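Local atomic coordinates of Lpg2148(MvcA) (Legionella pneumophila subsp. pneumophila str. Philadelphia 1, PDB entry 6K11), a protein that probably acts as a Legionella effector deamidase that removes ubiquitin from the host enzyme UBE2N and so regulates its activity. Residues I126-P131 against K321-R326. Numbering follows the deposited sequence.
Sequences IDREDP and KRQPLR
Asp127 OD2 lies at the edge of the Arg326 guanidinium, within its plane, and receives both NE (3.1 Å) and NH2, a side-on salt bridge in which two nitrogens share one oxygen. The NE bond takes the anti lone pair of OD2, whereas NH2 arrives on the anti side, 32° out of the carboxylate plane; the two flat groups are turned 58° against each other. Trp228, on strand 228-238 beyond strand 120-129, makes a cation-pi contact with Arg326, and Lys328 forms a second salt bridge to OD2. At the Arg128 guanidinium it is Gln323 OE1 that sits at the edge, 3.4 Å from CD of Arg128, with the amide nearly coplanar (25°). The other end of that amide, NE2, donates to Asp130 OD1 at 2.9 Å, reaching it from above the carboxylate plane. The Gln323 chain, extended beyond CG, runs past the carbonyl oxygen of Glu129, its CD 3.5 Å from Glu129 O. The backbones pair as antiparallel strands: Asp127 and Arg326 form a hydrogen-bonded pair through both N-H groups, Arg128 faces Leu325 in a non-hydrogen-bonded pair, and Glu129 N donates to Pro324 O at 2.9 Å. On the Arg128 side of the sheet, Leu325 CD2 packs 3.5 Å from Arg128 CB. One residue on from Gln323, Pro324 CG lies 3.5 Å from Glu129 OE1. Strand 120-129 here runs between strands 325-333 and 228-238 of the five-stranded antiparallel sheet. With Arg326 and Lys328 both pairing with buried Asp127, its carboxylate is probably stabilised as the anion, while the Gln323 amide ties the loop residue Asp130 to the loop that leads into strand 325-333.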
ATOM      1  N   ILE A 126       6.349  -3.925  -1.697  1.00 35.46           N
ATOM      2  CA  ILE A 126       7.118  -3.283  -2.757  1.00 39.63           C
ATOM      3  C   ILE A 126       7.217  -1.808  -2.415  1.00 38.14           C
ATOM      4  O   ILE A 126       6.192  -1.150  -2.215  1.00 39.08           O
ATOM      5  CB  ILE A 126       6.474  -3.464  -4.142  1.00 36.52           C
ATOM      6  CG1 ILE A 126       6.035  -4.914  -4.372  1.00 43.07           C
ATOM      7  CG2 ILE A 126       7.414  -2.966  -5.249  1.00 36.75           C
ATOM      8  CD1 ILE A 126       7.149  -5.840  -4.699  1.00 40.36           C
ATOM      9  N   ASP A 127       8.443  -1.295  -2.353  1.00 37.99           N
ATOM     10  CA  ASP A 127       8.711   0.114  -2.101  1.00 37.92           C
ATOM     11  C   ASP A 127       9.245   0.769  -3.365  1.00 36.50           C
ATOM     12  O   ASP A 127       9.938   0.131  -4.163  1.00 34.85           O
ATOM     13  CB  ASP A 127       9.751   0.304  -0.987  1.00 39.81           C
ATOM     14  CG  ASP A 127       9.268  -0.185   0.356  1.00 43.27           C
ATOM     15  OD1 ASP A 127       8.043  -0.130   0.588  1.00 44.06           O
ATOM     16  OD2 ASP A 127      10.112  -0.624   1.170  1.00 41.94           O
ATOM     17  N   ARG A 128       8.937   2.049  -3.533  1.00 35.42           N
ATOM     18  CA  ARG A 128       9.558   2.837  -4.587  1.00 37.63           C
ATOM     19  C   ARG A 128      10.435   3.911  -3.959  1.00 36.61           C
ATOM     20  O   ARG A 128      10.149   4.405  -2.866  1.00 37.22           O
ATOM     21  CB  ARG A 128       8.513   3.482  -5.490  1.00 37.61           C
ATOM     22  CG  ARG A 128       7.599   4.435  -4.777  1.00 41.29           C
ATOM     23  CD  ARG A 128       6.507   4.886  -5.718  1.00 40.00           C
ATOM     24  NE  ARG A 128       5.948   6.167  -5.318  1.00 49.11           N
ATOM     25  CZ  ARG A 128       4.912   6.300  -4.505  1.00 49.17           C
ATOM     26  NH1 ARG A 128       4.312   5.217  -4.001  1.00 53.89           N
ATOM     27  NH2 ARG A 128       4.470   7.513  -4.208  1.00 46.05           N
ATOM     28  N   GLU A 129      11.510   4.261  -4.658  1.00 39.60           N
ATOM     29  CA  GLU A 129      12.456   5.261  -4.172  1.00 42.07           C
ATOM     30  C   GLU A 129      12.034   6.628  -4.687  1.00 40.29           C
ATOM     31  O   GLU A 129      11.992   6.859  -5.902  1.00 40.31           O
ATOM     32  CB  GLU A 129      13.878   4.922  -4.610  1.00 40.09           C
ATOM     33  CG  GLU A 129      14.949   5.663  -3.826  1.00 42.80           C
ATOM     34  CD  GLU A 129      16.331   5.446  -4.406  1.00 46.82           C
ATOM     35  OE1 GLU A 129      16.423   5.267  -5.640  1.00 46.52           O
ATOM     36  OE2 GLU A 129      17.320   5.455  -3.640  1.00 50.10           O
ATOM     37  N   ASP A 130      11.720   7.530  -3.764  1.00 37.84           N
ATOM     38  CA  ASP A 130      11.044   8.786  -4.088  1.00 38.08           C
ATOM     39  C   ASP A 130      11.712   9.944  -3.348  1.00 38.35           C
ATOM     40  O   ASP A 130      11.109  10.564  -2.465  1.00 38.82           O
ATOM     41  CB  ASP A 130       9.561   8.677  -3.724  1.00 39.29           C
ATOM     42  CG  ASP A 130       8.749   9.863  -4.190  1.00 44.35           C
ATOM     43  OD1 ASP A 130       9.048  10.398  -5.278  1.00 46.06           O
ATOM     44  OD2 ASP A 130       7.803  10.246  -3.472  1.00 44.65           O
ATOM     45  N   PRO A 131      12.957  10.278  -3.695  1.00 38.05           N
ATOM     46  CA  PRO A 131      13.648  11.410  -3.013  1.00 40.08           C
ATOM     47  C   PRO A 131      13.035  12.741  -3.418  1.00 39.61           C
ATOM     48  O   PRO A 131      12.331  12.817  -4.440  1.00 38.73           O
ATOM     49  CB  PRO A 131      15.099  11.290  -3.505  1.00 38.64           C
ATOM     50  CG  PRO A 131      14.978  10.614  -4.857  1.00 43.20           C
ATOM     51  CD  PRO A 131      13.802   9.666  -4.742  1.00 37.26           C
ATOM     52  N   LYS A 321       6.318   2.921 -14.491  1.00 40.40           N
ATOM     53  CA  LYS A 321       7.081   2.787 -13.249  1.00 41.55           C
ATOM     54  C   LYS A 321       8.482   3.308 -13.534  1.00 39.91           C
ATOM     55  O   LYS A 321       9.368   2.569 -13.972  1.00 39.37           O
ATOM     56  CB  LYS A 321       7.101   1.339 -12.772  1.00 36.94           C
ATOM     57  CG  LYS A 321       5.735   0.779 -12.373  1.00 40.19           C
ATOM     58  CD  LYS A 321       5.079   1.566 -11.227  1.00 43.10           C
ATOM     59  CE  LYS A 321       3.560   1.548 -11.367  1.00 44.09           C
ATOM     60  NZ  LYS A 321       2.912   2.736 -10.753  1.00 50.42           N
ATOM     61  N   ARG A 322       8.680   4.600 -13.289  1.00 41.40           N
ATOM     62  CA  ARG A 322       9.924   5.285 -13.623  1.00 43.09           C
ATOM     63  C   ARG A 322      10.897   5.372 -12.461  1.00 43.97           C
ATOM     64  O   ARG A 322      12.016   5.862 -12.647  1.00 41.73           O
ATOM     65  CB  ARG A 322       9.620   6.686 -14.139  1.00 45.76           C
ATOM     66  CG  ARG A 322       8.864   6.671 -15.440  1.00 43.66           C
ATOM     67  CD  ARG A 322       8.596   8.078 -15.944  1.00 51.38           C
ATOM     68  NE  ARG A 322       7.862   8.045 -17.203  1.00 57.90           N
ATOM     69  CZ  ARG A 322       6.781   8.776 -17.456  1.00 59.50           C
ATOM     70  NH1 ARG A 322       6.306   9.604 -16.536  1.00 60.82           N
ATOM     71  NH2 ARG A 322       6.179   8.684 -18.635  1.00 59.50           N
ATOM     72  N   GLN A 323      10.509   4.914 -11.281  1.00 38.35           N
ATOM     73  CA  GLN A 323      11.401   4.999 -10.137  1.00 41.06           C
ATOM     74  C   GLN A 323      11.883   3.618  -9.712  1.00 40.84           C
ATOM     75  O   GLN A 323      11.164   2.624  -9.878  1.00 38.92           O
ATOM     76  CB  GLN A 323      10.711   5.671  -8.942  1.00 42.49           C
ATOM     77  CG  GLN A 323      10.141   7.058  -9.237  1.00 43.88           C
ATOM     78  CD  GLN A 323       9.372   7.601  -8.046  1.00 45.82           C
ATOM     79  OE1 GLN A 323       8.529   6.909  -7.468  1.00 44.37           O
ATOM     80  NE2 GLN A 323       9.671   8.840  -7.659  1.00 40.29           N
ATOM     81  N   PRO A 324      13.090   3.530  -9.150  1.00 38.24           N
ATOM     82  CA  PRO A 324      13.568   2.247  -8.623  1.00 36.21           C
ATOM     83  C   PRO A 324      12.581   1.651  -7.635  1.00 41.34           C
ATOM     84  O   PRO A 324      11.931   2.369  -6.870  1.00 37.85           O
ATOM     85  CB  PRO A 324      14.886   2.620  -7.927  1.00 41.29           C
ATOM     86  CG  PRO A 324      15.344   3.868  -8.624  1.00 40.12           C
ATOM     87  CD  PRO A 324      14.090   4.607  -8.993  1.00 41.94           C
ATOM     88  N   LEU A 325      12.477   0.323  -7.662  1.00 37.48           N
ATOM     89  CA  LEU A 325      11.645  -0.434  -6.741  1.00 37.24           C
ATOM     90  C   LEU A 325      12.508  -1.457  -6.022  1.00 42.21           C
ATOM     91  O   LEU A 325      13.555  -1.878  -6.524  1.00 40.38           O
ATOM     92  CB  LEU A 325      10.500  -1.166  -7.471  1.00 38.20           C
ATOM     93  CG  LEU A 325       9.574  -0.353  -8.376  1.00 38.76           C
ATOM     94  CD1 LEU A 325       8.654  -1.291  -9.185  1.00 39.79           C
ATOM     95  CD2 LEU A 325       8.763   0.628  -7.556  1.00 36.03           C
ATOM     96  N   ARG A 326      12.047  -1.867  -4.843  1.00 39.19           N
ATOM     97  CA  ARG A 326      12.681  -2.942  -4.101  1.00 36.86           C
ATOM     98  C   ARG A 326      11.600  -3.829  -3.509  1.00 37.14           C
ATOM     99  O   ARG A 326      10.495  -3.370  -3.209  1.00 36.89           O
ATOM    100  CB  ARG A 326      13.600  -2.420  -2.989  1.00 41.02           C
ATOM    101  CG  ARG A 326      12.891  -1.695  -1.890  1.00 43.60           C
ATOM    102  CD  ARG A 326      13.836  -1.455  -0.727  1.00 45.80           C
ATOM    103  NE  ARG A 326      13.147  -0.840   0.396  1.00 42.48           N
ATOM    104  CZ  ARG A 326      13.740  -0.092   1.318  1.00 46.25           C
ATOM    105  NH1 ARG A 326      15.049   0.127   1.257  1.00 44.56           N
ATOM    106  NH2 ARG A 326      13.023   0.427   2.301  1.00 44.67           N
TER